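Local coordinates for protein endoglucanase (PDB 6WQV) that probably hydrolyses cellulose and related beta-linked plant polysaccharides as a broad-specificity endoglucanase of glycoside hydrolase family 5, at residues G30-A35 / W53-T58; I319-N324 / E331-L336; V78-H83 / C114-H119. All blocks are in the same frame, centred on the assembly; numbering follows the deposited sequence.

Contact 1: residues G30-A35 / W53-T58; sequences GNTLDA and WGCPMT. With BGC (beta-D-glucopyranose), chain E; BGC (beta-D-glucopyranose), chain B.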
loop_
_atom_site.group_PDB
_atom_site.type_symbol
_atom_site.label_atom_id
_atom_site.label_comp_id
_atom_site.label_asym_id
_atom_site.label_seq_id
_atom_site.Cartn_x
_atom_site.Cartn_y
_atom_site.Cartn_z
ATOM N N GLY A 30 -4.808 -6.637 -4.620
ATOM C CA GLY A 30 -3.476 -6.906 -5.128
ATOM C C GLY A 30 -3.440 -7.582 -6.487
ATOM O O GLY A 30 -4.362 -8.289 -6.904
ATOM N N ASN A 31 -2.316 -7.376 -7.190
ATOM C CA ASN A 31 -2.044 -7.973 -8.505
ATOM C C ASN A 31 -3.129 -7.646 -9.543
ATOM O O ASN A 31 -3.429 -8.454 -10.430
ATOM C CB ASN A 31 -1.822 -9.489 -8.410
ATOM C CG ASN A 31 -0.425 -9.861 -7.964
ATOM O OD1 ASN A 31 0.352 -8.999 -7.550
ATOM N ND2 ASN A 31 -0.096 -11.141 -8.050
ATOM N N THR A 32 -3.676 -6.431 -9.455
ATOM C CA THR A 32 -4.816 -5.994 -10.249
ATOM C C THR A 32 -4.419 -4.738 -11.002
ATOM O O THR A 32 -3.778 -4.833 -12.059
ATOM C CB THR A 32 -6.035 -5.882 -9.322
ATOM O OG1 THR A 32 -6.230 -7.137 -8.640
ATOM C CG2 THR A 32 -7.294 -5.557 -10.075
ATOM N N LEU A 33 -4.794 -3.539 -10.535
ATOM C CA LEU A 33 -4.383 -2.315 -11.232
ATOM C C LEU A 33 -2.888 -2.055 -11.099
ATOM O O LEU A 33 -2.359 -1.191 -11.813
ATOM C CB LEU A 33 -5.194 -1.122 -10.732
ATOM C CG LEU A 33 -6.719 -1.276 -10.851
ATOM C CD1 LEU A 33 -7.413 -0.003 -10.344
ATOM C CD2 LEU A 33 -7.146 -1.629 -12.273
ATOM N N ASP A 34 -2.207 -2.801 -10.218
ATOM C CA ASP A 34 -0.757 -2.768 -10.063
ATOM C C ASP A 34 -0.020 -3.684 -11.038
ATOM O O ASP A 34 1.212 -3.599 -11.124
ATOM C CB ASP A 34 -0.349 -3.124 -8.620
ATOM C CG ASP A 34 -1.094 -4.347 -8.044
ATOM O OD1 ASP A 34 -2.335 -4.425 -8.178
ATOM O OD2 ASP A 34 -0.426 -5.201 -7.421
ATOM N N ALA A 35 -0.715 -4.550 -11.773
ATOM C CA ALA A 35 -0.036 -5.444 -12.696
ATOM C C ALA A 35 0.652 -4.653 -13.799
ATOM O O ALA A 35 0.086 -3.709 -14.360
ATOM C CB ALA A 35 -1.039 -6.429 -13.299
ATOM N N TRP A 53 -2.298 -10.521 -14.374
ATOM C CA TRP A 53 -1.662 -11.307 -13.323
ATOM C C TRP A 53 -2.676 -12.146 -12.545
ATOM O O TRP A 53 -2.659 -12.190 -11.311
ATOM C CB TRP A 53 -0.888 -10.411 -12.356
ATOM C CG TRP A 53 0.405 -9.827 -12.856
ATOM C CD1 TRP A 53 1.015 -10.047 -14.056
ATOM C CD2 TRP A 53 1.248 -8.919 -12.137
ATOM N NE1 TRP A 53 2.184 -9.326 -14.127
ATOM C CE2 TRP A 53 2.351 -8.629 -12.960
ATOM C CE3 TRP A 53 1.176 -8.325 -10.871
ATOM C CZ2 TRP A 53 3.377 -7.766 -12.561
ATOM C CZ3 TRP A 53 2.191 -7.466 -10.476
ATOM C CH2 TRP A 53 3.280 -7.199 -11.320
ATOM N N GLY A 54 -3.584 -12.808 -13.250
ATOM C CA GLY A 54 -4.416 -13.829 -12.630
ATOM C C GLY A 54 -5.630 -13.328 -11.890
ATOM O O GLY A 54 -6.218 -14.086 -11.106
ATOM N N CYS A 55 -6.032 -12.087 -12.112
ATOM C CA CYS A 55 -7.233 -11.580 -11.491
ATOM C C CYS A 55 -8.285 -11.266 -12.542
ATOM O O CYS A 55 -7.945 -10.868 -13.664
ATOM C CB CYS A 55 -6.903 -10.317 -10.691
ATOM S SG CYS A 55 -5.845 -10.669 -9.264
ATOM N N PRO A 56 -9.556 -11.483 -12.227
ATOM C CA PRO A 56 -10.632 -11.069 -13.129
ATOM C C PRO A 56 -10.838 -9.565 -13.036
ATOM O O PRO A 56 -10.300 -8.886 -12.164
ATOM C CB PRO A 56 -11.847 -11.823 -12.578
ATOM C CG PRO A 56 -11.571 -11.911 -11.109
ATOM C CD PRO A 56 -10.074 -12.086 -10.981
ATOM N N MET A 57 -11.644 -9.044 -13.959
ATOM C CA MET A 57 -12.055 -7.652 -13.851
ATOM C C MET A 57 -12.743 -7.422 -12.508
ATOM O O MET A 57 -13.629 -8.180 -12.109
ATOM C CB MET A 57 -12.990 -7.296 -15.005
ATOM C CG MET A 57 -12.309 -7.244 -16.365
ATOM S SD MET A 57 -11.083 -5.924 -16.499
ATOM C CE MET A 57 -12.139 -4.519 -16.159
ATOM N N THR A 58 -12.317 -6.384 -11.791
ATOM C CA THR A 58 -12.874 -6.114 -10.473
ATOM C C THR A 58 -14.312 -5.646 -10.614
ATOM O O THR A 58 -14.657 -4.916 -11.547
ATOM C CB THR A 58 -12.056 -5.035 -9.761
ATOM O OG1 THR A 58 -10.661 -5.374 -9.812
ATOM C CG2 THR A 58 -12.490 -4.870 -8.289
HETATM C C2 BGC E . 2.761 -10.346 -5.355
HETATM C C3 BGC E . 3.334 -11.231 -6.414
HETATM C C4 BGC E . 3.815 -10.456 -7.614
HETATM C C5 BGC E . 4.793 -9.373 -7.213
HETATM C C6 BGC E . 5.208 -8.443 -8.308
HETATM C C1 BGC E . 3.744 -9.258 -4.945
HETATM O O2 BGC E . 2.392 -11.122 -4.189
HETATM O O3 BGC E . 2.301 -12.196 -6.826
HETATM O O4 BGC E . 4.564 -11.349 -8.520
HETATM O O5 BGC E . 4.171 -8.515 -6.165
HETATM O O6 BGC E . 6.273 -7.604 -7.850
HETATM C C2 BGC B . 5.177 -11.789 -10.767
HETATM C C3 BGC B . 4.687 -11.952 -12.153
HETATM C C4 BGC B . 3.466 -12.858 -12.233
HETATM C C5 BGC B . 2.378 -12.356 -11.278
HETATM C C6 BGC B . 1.189 -13.307 -11.262
HETATM C C1 BGC B . 4.088 -11.319 -9.819
HETATM O O2 BGC B . 6.234 -10.820 -10.710
HETATM O O3 BGC B . 5.748 -12.534 -12.953
HETATM O O4 BGC B . 2.957 -12.857 -13.560
HETATM O O5 BGC B . 2.889 -12.249 -9.910
HETATM O O6 BGC B . 1.564 -14.486 -10.621
HETATM O O HOH W 1 -4.408 -9.433 -12.776
HETATM O O HOH W 2 -2.233 -13.116 -8.673
#

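Contact 2: residues I319-N324 / E331-L336; sequences IWWDNN and ENFGLL. With BGC (beta-D-glucopyranose), chain E; GLC (alpha-D-glucopyranose), chain C.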
loop_
_atom_site.group_PDB
_atom_site.type_symbol
_atom_site.label_atom_id
_atom_site.label_comp_id
_atom_site.label_asym_id
_atom_site.label_seq_id
_atom_site.Cartn_x
_atom_site.Cartn_y
_atom_site.Cartn_z
ATOM N N ILE A 319 -3.342 -3.954 6.911
ATOM C CA ILE A 319 -4.008 -4.128 5.616
ATOM C C ILE A 319 -3.462 -5.389 4.947
ATOM O O ILE A 319 -2.296 -5.434 4.544
ATOM C CB ILE A 319 -3.833 -2.898 4.704
ATOM C CG1 ILE A 319 -4.187 -1.612 5.452
ATOM C CG2 ILE A 319 -4.695 -3.041 3.458
ATOM C CD1 ILE A 319 -4.232 -0.358 4.567
ATOM N N TRP A 320 -4.324 -6.398 4.793
ATOM C CA TRP A 320 -3.918 -7.677 4.212
ATOM C C TRP A 320 -3.623 -7.518 2.721
ATOM O O TRP A 320 -4.358 -6.842 2.000
ATOM C CB TRP A 320 -5.039 -8.728 4.411
ATOM C CG TRP A 320 -4.699 -10.070 3.790
ATOM C CD1 TRP A 320 -4.877 -10.447 2.488
ATOM C CD2 TRP A 320 -4.086 -11.185 4.446
ATOM N NE1 TRP A 320 -4.401 -11.725 2.291
ATOM C CE2 TRP A 320 -3.927 -12.205 3.480
ATOM C CE3 TRP A 320 -3.670 -11.424 5.755
ATOM C CZ2 TRP A 320 -3.354 -13.434 3.790
ATOM C CZ3 TRP A 320 -3.111 -12.643 6.062
ATOM C CH2 TRP A 320 -2.958 -13.635 5.082
ATOM N N TRP A 321 -2.567 -8.177 2.244
ATOM C CA TRP A 321 -2.232 -8.195 0.821
ATOM C C TRP A 321 -2.920 -9.391 0.162
ATOM O O TRP A 321 -2.516 -10.533 0.384
ATOM C CB TRP A 321 -0.720 -8.281 0.628
ATOM C CG TRP A 321 -0.323 -8.389 -0.802
ATOM C CD1 TRP A 321 0.134 -9.496 -1.457
ATOM C CD2 TRP A 321 -0.352 -7.339 -1.770
ATOM N NE1 TRP A 321 0.382 -9.204 -2.774
ATOM C CE2 TRP A 321 0.097 -7.882 -2.995
ATOM C CE3 TRP A 321 -0.710 -5.989 -1.728
ATOM C CZ2 TRP A 321 0.183 -7.125 -4.152
ATOM C CZ3 TRP A 321 -0.618 -5.237 -2.878
ATOM C CH2 TRP A 321 -0.168 -5.801 -4.077
ATOM N N ASP A 322 -3.954 -9.142 -0.653
ATOM C CA ASP A 322 -4.734 -10.214 -1.283
ATOM C C ASP A 322 -4.489 -10.190 -2.790
ATOM O O ASP A 322 -5.036 -9.344 -3.509
ATOM C CB ASP A 322 -6.227 -10.070 -0.976
ATOM C CG ASP A 322 -7.008 -11.325 -1.299
ATOM O OD1 ASP A 322 -6.576 -12.068 -2.198
ATOM O OD2 ASP A 322 -8.062 -11.548 -0.662
ATOM N N ASN A 323 -3.688 -11.137 -3.280
ATOM C CA ASN A 323 -3.402 -11.226 -4.702
ATOM C C ASN A 323 -4.212 -12.303 -5.411
ATOM O O ASN A 323 -3.886 -12.663 -6.546
ATOM C CB ASN A 323 -1.904 -11.427 -4.963
ATOM C CG ASN A 323 -1.395 -12.765 -4.488
ATOM O OD1 ASN A 323 -2.126 -13.558 -3.879
ATOM N ND2 ASN A 323 -0.127 -13.040 -4.774
ATOM N N ASN A 324 -5.260 -12.828 -4.772
ATOM C CA ASN A 324 -6.203 -13.733 -5.426
ATOM C C ASN A 324 -5.536 -15.025 -5.909
ATOM O O ASN A 324 -6.014 -15.658 -6.844
ATOM C CB ASN A 324 -6.935 -13.029 -6.579
ATOM C CG ASN A 324 -8.149 -13.791 -7.067
ATOM O OD1 ASN A 324 -8.947 -14.267 -6.268
ATOM N ND2 ASN A 324 -8.292 -13.901 -8.382
ATOM N N GLU A 331 3.522 -16.632 -5.357
ATOM C CA GLU A 331 3.147 -16.217 -4.014
ATOM C C GLU A 331 1.638 -16.328 -3.864
ATOM O O GLU A 331 0.888 -15.665 -4.582
ATOM C CB GLU A 331 3.596 -14.778 -3.767
ATOM C CG GLU A 331 5.105 -14.626 -3.783
ATOM C CD GLU A 331 5.594 -13.192 -3.592
ATOM O OE1 GLU A 331 4.779 -12.269 -3.364
ATOM O OE2 GLU A 331 6.828 -12.998 -3.664
ATOM N N ASN A 332 1.188 -17.157 -2.933
ATOM C CA ASN A 332 -0.243 -17.391 -2.754
ATOM C C ASN A 332 -0.744 -16.641 -1.527
ATOM O O ASN A 332 -0.829 -17.190 -0.428
ATOM C CB ASN A 332 -0.511 -18.883 -2.658
ATOM C CG ASN A 332 -0.198 -19.602 -3.940
ATOM O OD1 ASN A 332 -0.709 -19.248 -5.000
ATOM N ND2 ASN A 332 0.667 -20.603 -3.856
ATOM N N PHE A 333 -1.112 -15.383 -1.735
ATOM C CA PHE A 333 -1.634 -14.524 -0.683
ATOM C C PHE A 333 -3.147 -14.340 -0.762
ATOM O O PHE A 333 -3.699 -13.463 -0.093
ATOM C CB PHE A 333 -0.935 -13.162 -0.716
ATOM C CG PHE A 333 0.470 -13.168 -0.155
ATOM C CD1 PHE A 333 0.689 -13.353 1.206
ATOM C CD2 PHE A 333 1.561 -12.919 -0.971
ATOM C CE1 PHE A 333 1.973 -13.334 1.729
ATOM C CE2 PHE A 333 2.848 -12.894 -0.449
ATOM C CZ PHE A 333 3.050 -13.109 0.903
ATOM N N GLY A 334 -3.838 -15.162 -1.550
ATOM C CA GLY A 334 -5.271 -15.005 -1.690
ATOM C C GLY A 334 -6.013 -15.228 -0.385
ATOM O O GLY A 334 -5.630 -16.047 0.453
ATOM N N LEU A 335 -7.116 -14.501 -0.232
ATOM C CA LEU A 335 -8.002 -14.648 0.915
ATOM C C LEU A 335 -9.428 -14.720 0.391
ATOM O O LEU A 335 -10.152 -15.671 0.704
ATOM C CB LEU A 335 -7.794 -13.493 1.892
ATOM C CG LEU A 335 -8.413 -13.611 3.280
ATOM C CD1 LEU A 335 -7.800 -14.750 4.069
ATOM C CD2 LEU A 335 -8.234 -12.309 4.035
ATOM N N LEU A 336 -9.817 -13.748 -0.430
ATOM C CA LEU A 336 -11.080 -13.789 -1.161
ATOM C C LEU A 336 -10.839 -14.441 -2.514
ATOM O O LEU A 336 -10.005 -13.972 -3.297
ATOM C CB LEU A 336 -11.613 -12.374 -1.396
ATOM C CG LEU A 336 -12.879 -12.259 -2.262
ATOM C CD1 LEU A 336 -14.036 -12.991 -1.602
ATOM C CD2 LEU A 336 -13.212 -10.790 -2.498
HETATM C C2 BGC E . 2.761 -10.346 -5.355
HETATM C C3 BGC E . 3.334 -11.231 -6.414
HETATM C C4 BGC E . 3.815 -10.456 -7.614
HETATM C C5 BGC E . 4.793 -9.373 -7.213
HETATM C C6 BGC E . 5.208 -8.443 -8.308
HETATM C C1 BGC E . 3.744 -9.258 -4.945
HETATM O O2 BGC E . 2.392 -11.122 -4.189
HETATM O O3 BGC E . 2.301 -12.196 -6.826
HETATM O O4 BGC E . 4.564 -11.349 -8.520
HETATM O O5 BGC E . 4.171 -8.515 -6.165
HETATM O O6 BGC E . 6.273 -7.604 -7.850
HETATM C C1 GLC C . 5.452 -5.724 -1.586
HETATM C C2 GLC C . 4.700 -5.277 -2.825
HETATM C C3 GLC C . 3.673 -6.151 -3.407
HETATM C C4 GLC C . 4.155 -7.582 -3.452
HETATM C C5 GLC C . 4.413 -7.997 -2.023
HETATM C C6 GLC C . 4.696 -9.478 -1.833
HETATM O O1 GLC C . 4.939 -5.346 -0.377
HETATM O O2 GLC C . 4.193 -3.935 -2.550
HETATM O O3 GLC C . 3.417 -5.661 -4.776
HETATM O O4 GLC C . 3.159 -8.391 -4.086
HETATM O O5 GLC C . 5.585 -7.244 -1.514
HETATM O O6 GLC C . 5.839 -9.853 -2.469
HETATM O O HOH W 3 -8.639 -11.745 -3.910
#

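Contact 3: residues V78-H83 / C114-H119; sequences VSWIDH and CILNIH. With GLC (alpha-D-glucopyranose), chain C.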
loop_
_atom_site.group_PDB
_atom_site.type_symbol
_atom_site.label_atom_id
_atom_site.label_comp_id
_atom_site.label_asym_id
_atom_site.label_seq_id
_atom_site.Cartn_x
_atom_site.Cartn_y
_atom_site.Cartn_z
ATOM N N VAL A 78 -1.949 0.901 -7.646
ATOM C CA VAL A 78 -2.057 1.198 -9.064
ATOM C C VAL A 78 -0.674 1.417 -9.637
ATOM O O VAL A 78 0.077 2.276 -9.155
ATOM C CB VAL A 78 -2.932 2.430 -9.339
ATOM C CG1 VAL A 78 -2.988 2.705 -10.842
ATOM C CG2 VAL A 78 -4.319 2.263 -8.752
ATOM N N SER A 79 -0.339 0.673 -10.679
ATOM C CA SER A 79 0.867 0.925 -11.454
ATOM C C SER A 79 0.480 1.763 -12.660
ATOM O O SER A 79 -0.374 1.363 -13.457
ATOM C CB SER A 79 1.545 -0.376 -11.861
ATOM O OG SER A 79 2.021 -1.045 -10.706
ATOM N N TRP A 80 1.078 2.947 -12.761
ATOM C CA TRP A 80 0.758 3.901 -13.812
ATOM C C TRP A 80 1.725 3.853 -14.983
ATOM O O TRP A 80 1.405 4.381 -16.052
ATOM C CB TRP A 80 0.739 5.313 -13.211
ATOM C CG TRP A 80 -0.208 5.453 -12.042
ATOM C CD1 TRP A 80 0.045 5.139 -10.735
ATOM C CD2 TRP A 80 -1.564 5.937 -12.083
ATOM N NE1 TRP A 80 -1.063 5.408 -9.960
ATOM C CE2 TRP A 80 -2.060 5.892 -10.762
ATOM C CE3 TRP A 80 -2.401 6.402 -13.104
ATOM C CZ2 TRP A 80 -3.360 6.288 -10.439
ATOM C CZ3 TRP A 80 -3.691 6.804 -12.777
ATOM C CH2 TRP A 80 -4.153 6.751 -11.456
ATOM N N ILE A 81 2.871 3.189 -14.819
ATOM C CA ILE A 81 3.953 3.269 -15.800
ATOM C C ILE A 81 3.486 2.887 -17.206
ATOM O O ILE A 81 3.819 3.558 -18.186
ATOM C CB ILE A 81 5.160 2.435 -15.336
ATOM C CG1 ILE A 81 6.318 2.556 -16.321
ATOM C CG2 ILE A 81 4.778 0.968 -15.153
ATOM C CD1 ILE A 81 7.579 1.840 -15.871
ATOM N N ASP A 82 2.731 1.793 -17.336
ATOM C CA ASP A 82 2.339 1.352 -18.672
ATOM C C ASP A 82 1.201 2.180 -19.259
ATOM O O ASP A 82 0.746 1.882 -20.374
ATOM C CB ASP A 82 1.946 -0.126 -18.678
ATOM C CG ASP A 82 3.046 -1.020 -18.171
ATOM O OD1 ASP A 82 4.225 -0.808 -18.539
ATOM O OD2 ASP A 82 2.722 -1.944 -17.396
ATOM N N HIS A 83 0.738 3.201 -18.530
ATOM C CA HIS A 83 -0.351 4.082 -18.940
ATOM C C HIS A 83 0.073 5.543 -18.924
ATOM O O HIS A 83 -0.785 6.430 -18.885
ATOM C CB HIS A 83 -1.546 3.884 -18.003
ATOM C CG HIS A 83 -1.805 2.448 -17.689
ATOM N ND1 HIS A 83 -2.513 1.623 -18.535
ATOM C CD2 HIS A 83 -1.385 1.669 -16.662
ATOM C CE1 HIS A 83 -2.546 0.402 -18.029
ATOM N NE2 HIS A 83 -1.879 0.407 -16.889
ATOM N N CYS A 114 -10.335 4.397 1.521
ATOM C CA CYS A 114 -9.639 3.962 0.323
ATOM C C CYS A 114 -8.277 4.632 0.273
ATOM O O CYS A 114 -8.168 5.841 0.498
ATOM C CB CYS A 114 -10.446 4.329 -0.920
ATOM S SG CYS A 114 -9.734 3.752 -2.460
ATOM N N ILE A 115 -7.248 3.841 -0.013
ATOM C CA ILE A 115 -5.882 4.322 -0.195
ATOM C C ILE A 115 -5.518 4.088 -1.652
ATOM O O ILE A 115 -5.586 2.955 -2.138
ATOM C CB ILE A 115 -4.907 3.584 0.730
ATOM C CG1 ILE A 115 -5.236 3.875 2.193
ATOM C CG2 ILE A 115 -3.461 3.974 0.414
ATOM C CD1 ILE A 115 -4.716 2.813 3.123
ATOM N N LEU A 116 -5.148 5.158 -2.346
ATOM C CA LEU A 116 -4.750 5.125 -3.747
ATOM C C LEU A 116 -3.285 5.529 -3.840
ATOM O O LEU A 116 -2.901 6.570 -3.291
ATOM C CB LEU A 116 -5.608 6.119 -4.534
ATOM C CG LEU A 116 -5.265 6.311 -6.010
ATOM C CD1 LEU A 116 -5.507 4.999 -6.739
ATOM C CD2 LEU A 116 -6.071 7.428 -6.622
ATOM N N ASN A 117 -2.473 4.728 -4.537
ATOM C CA ASN A 117 -1.026 4.956 -4.595
ATOM C C ASN A 117 -0.515 4.973 -6.035
ATOM O O ASN A 117 -1.279 4.927 -7.002
ATOM C CB ASN A 117 -0.266 3.932 -3.733
ATOM C CG ASN A 117 -0.099 2.575 -4.408
ATOM O OD1 ASN A 117 -0.473 2.378 -5.560
ATOM N ND2 ASN A 117 0.489 1.626 -3.675
ATOM N N ILE A 118 0.811 5.114 -6.159
ATOM C CA ILE A 118 1.573 4.633 -7.306
ATOM C C ILE A 118 2.378 3.430 -6.818
ATOM O O ILE A 118 2.871 3.428 -5.682
ATOM C CB ILE A 118 2.458 5.710 -7.966
ATOM C CG1 ILE A 118 3.699 6.060 -7.142
ATOM C CG2 ILE A 118 1.663 6.989 -8.230
ATOM C CD1 ILE A 118 4.566 7.148 -7.789
ATOM N N HIS A 119 2.471 2.383 -7.649
ATOM C CA HIS A 119 2.907 1.088 -7.148
ATOM C C HIS A 119 4.191 0.650 -7.836
ATOM O O HIS A 119 5.284 1.045 -7.405
ATOM C CB HIS A 119 1.755 0.071 -7.186
ATOM C CG HIS A 119 1.922 -1.064 -6.225
ATOM N ND1 HIS A 119 1.584 -0.961 -4.889
ATOM C CD2 HIS A 119 2.394 -2.320 -6.399
ATOM C CE1 HIS A 119 1.835 -2.109 -4.289
ATOM N NE2 HIS A 119 2.325 -2.951 -5.184
HETATM C C1 GLC C . 5.452 -5.724 -1.586
HETATM C C2 GLC C . 4.700 -5.277 -2.825
HETATM C C3 GLC C . 3.673 -6.151 -3.407
HETATM C C4 GLC C . 4.155 -7.582 -3.452
HETATM C C5 GLC C . 4.413 -7.997 -2.023
HETATM C C6 GLC C . 4.696 -9.478 -1.833
HETATM O O1 GLC C . 4.939 -5.346 -0.377
HETATM O O2 GLC C . 4.193 -3.935 -2.550
HETATM O O3 GLC C . 3.417 -5.661 -4.776
HETATM O O4 GLC C . 3.159 -8.391 -4.086
HETATM O O5 GLC C . 5.585 -7.244 -1.514
HETATM O O6 GLC C . 5.839 -9.853 -2.469
#

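Contact 1: residues G30-A35 / W53-T58
Asn31 faces Trp53, and Thr32 faces Cys55, where two irregular loops pass close together; the CA atoms of Asn31 and Trp53 are 5.9 Å apart. Segment 30-35 folds into a type I beta turn from Thr32 to Ala35. Two waters bridge the loops: one joins the backbones, donating to Asn31 O and accepting from Trp53 N and Cys55 N; the other links the Asn31 side chain to the Trp53 backbone, accepting from ND2 and donating to O. With CG anti to the carbonyl carbon (chi1 -73°), the Trp53 indole is laid against Ala35, between protein and sugar. Ala35 covers one face in a CH-pi contact, its CA 3.6 Å from the centroid of the six-membered ring. The chain B glucose lies over the opposite face, with its C5 3.6 Å from Trp53 CG, a sugar platform consistent with the binding of a glucan chain. The Asn31 amide stands 72° from the indole plane, its OD1 3.5 Å from Trp53 CE3, and its ND2 donates to O3 of the chain E glucose (2.9 Å, N-H...O angle 164°). Asp34 holds the backbone here: its OD2 accepts Asn31 N on the syn lone pair, while its OD1 accepts Thr32 N at 2.7 Å from above the carboxylate plane. Thr32 OG1 bonds Gly30 O and Arg338, and Thr32 CG2 rests 3.4 Å from Thr58 OG1, itself bonded to Glu50. Segment 30-35 follows barrel strand 26-29, and segment 53-58 leads from helix 46-50 toward helix 60-68. Asn31 and Asp34 touch Trp321 of strand 318-322, and Leu33 packs on helix 94-108.

Contact 2: residues I319-N324 / E331-L336
Asn324 and Gly334 bring their CA atoms within 4.1 Å where the last strand of the (beta/alpha)8 barrel meets, nearly at right angles, the loop that follows it. Among the hydrogen bonds, Asp322 CG, anti to the backbone N (chi1 -165°), carries the carboxylate to the loop: OD2 takes Leu336 N on its syn lone pair, almost straight (2.8 Å, 176°), and is also reached by Trp27; OD1 accepts Asn324 N in an Asx turn and, weakly, Leu335 N. An alanine for Asp322 would probably leave these backbone N-H groups without their carboxylate and free the loop to shift. Asn323 grips the loop with both ends of its amide: ND2 donates to Glu331 O (2.8 Å), OD1 accepts Phe333 N, and ND2 also reaches O3 of the chain E glucose. Trp320 NE1 donates in its ring plane to Phe333 O (3.0 Å). Trp321 and Phe333 form an offset edge-to-face pair, the edge of Trp321 toward the face of Phe333, planes 79° apart, while Leu335 CD2 sits over the five-membered ring of Trp320. Trp321 turns a face to alpha-glucose C3, and its NE1 donates to chain E glucose O2. Glu331 OE1 receives two hydroxyls, alpha-glucose O6 and chain E glucose O2, each at 2.8 Å.

Contact 3: residues V78-H83 / C114-H119
His119 rests its CB 3.4 Å from Val78 O and 3.7 Å from Ser79 OG, which is hydrogen-bonded to Asp34 O, while its ring reaches away into the glycan pocket. There NE2 and O3 of the alpha-glucose share a nearly straight hydrogen bond of 3.0 Å. The other ring nitrogen, ND1, accepts from Asn117 ND2 at 3.1 Å, in the imidazole plane, a second-shell bond that helps fix the rotation of the ring. Asn117 is in turn held across the contact: its CG lies between the backbone N and the carbonyl carbon (chi1 79°), and from there OD1 accepts Val78 N at 3.0 Å. Both ends of the amide are thus engaged, one by the loop and one by the histidine. The Asn117 backbone is fixed as well, since Trp80 NE1 donates in its ring plane to a lone pair of Asn117 O (3.0 Å, 178°). Apolar contacts flank these bonds: Trp80 CD1 touches Ile118 CG2 at 3.5 Å, and Val78 CG2 meets Leu116 CD1 at 3.6 Å. Further out, Glu121 accepts Trp80 N. The loop that follows barrel strand 73-76 is in this way tied to the end of the next strand, 113-117. Helix 129-149 packs against Leu116, Ile118 and Trp80 on the outside of the barrel, and helix 94-108 against Val78 and Trp80.

In the fold
The three contacts gather around one bound glycan at the C-terminal ends of the barrel strands. Contact 1 lies between the others in space, its centre about 11 Å from that of contact 2 and about 12 Å from that of contact 3. It joins contact 2 through Gly30 N and Asp322 O, 2.9 Å apart, and contact 3 through Asp34 O and Ser79 OG, 2.7 Å apart. Contacts 2 and 3 have centres about 18 Å apart yet meet in the pocket, where Trp321 CH2 approaches His119 NE2 to 3.9 Å. Contacts 1 and 2 share the chain E glucose, and contacts 2 and 3 the alpha-glucose, whose other hydrogen-bonding partners include Asn163, His241 and Gln288.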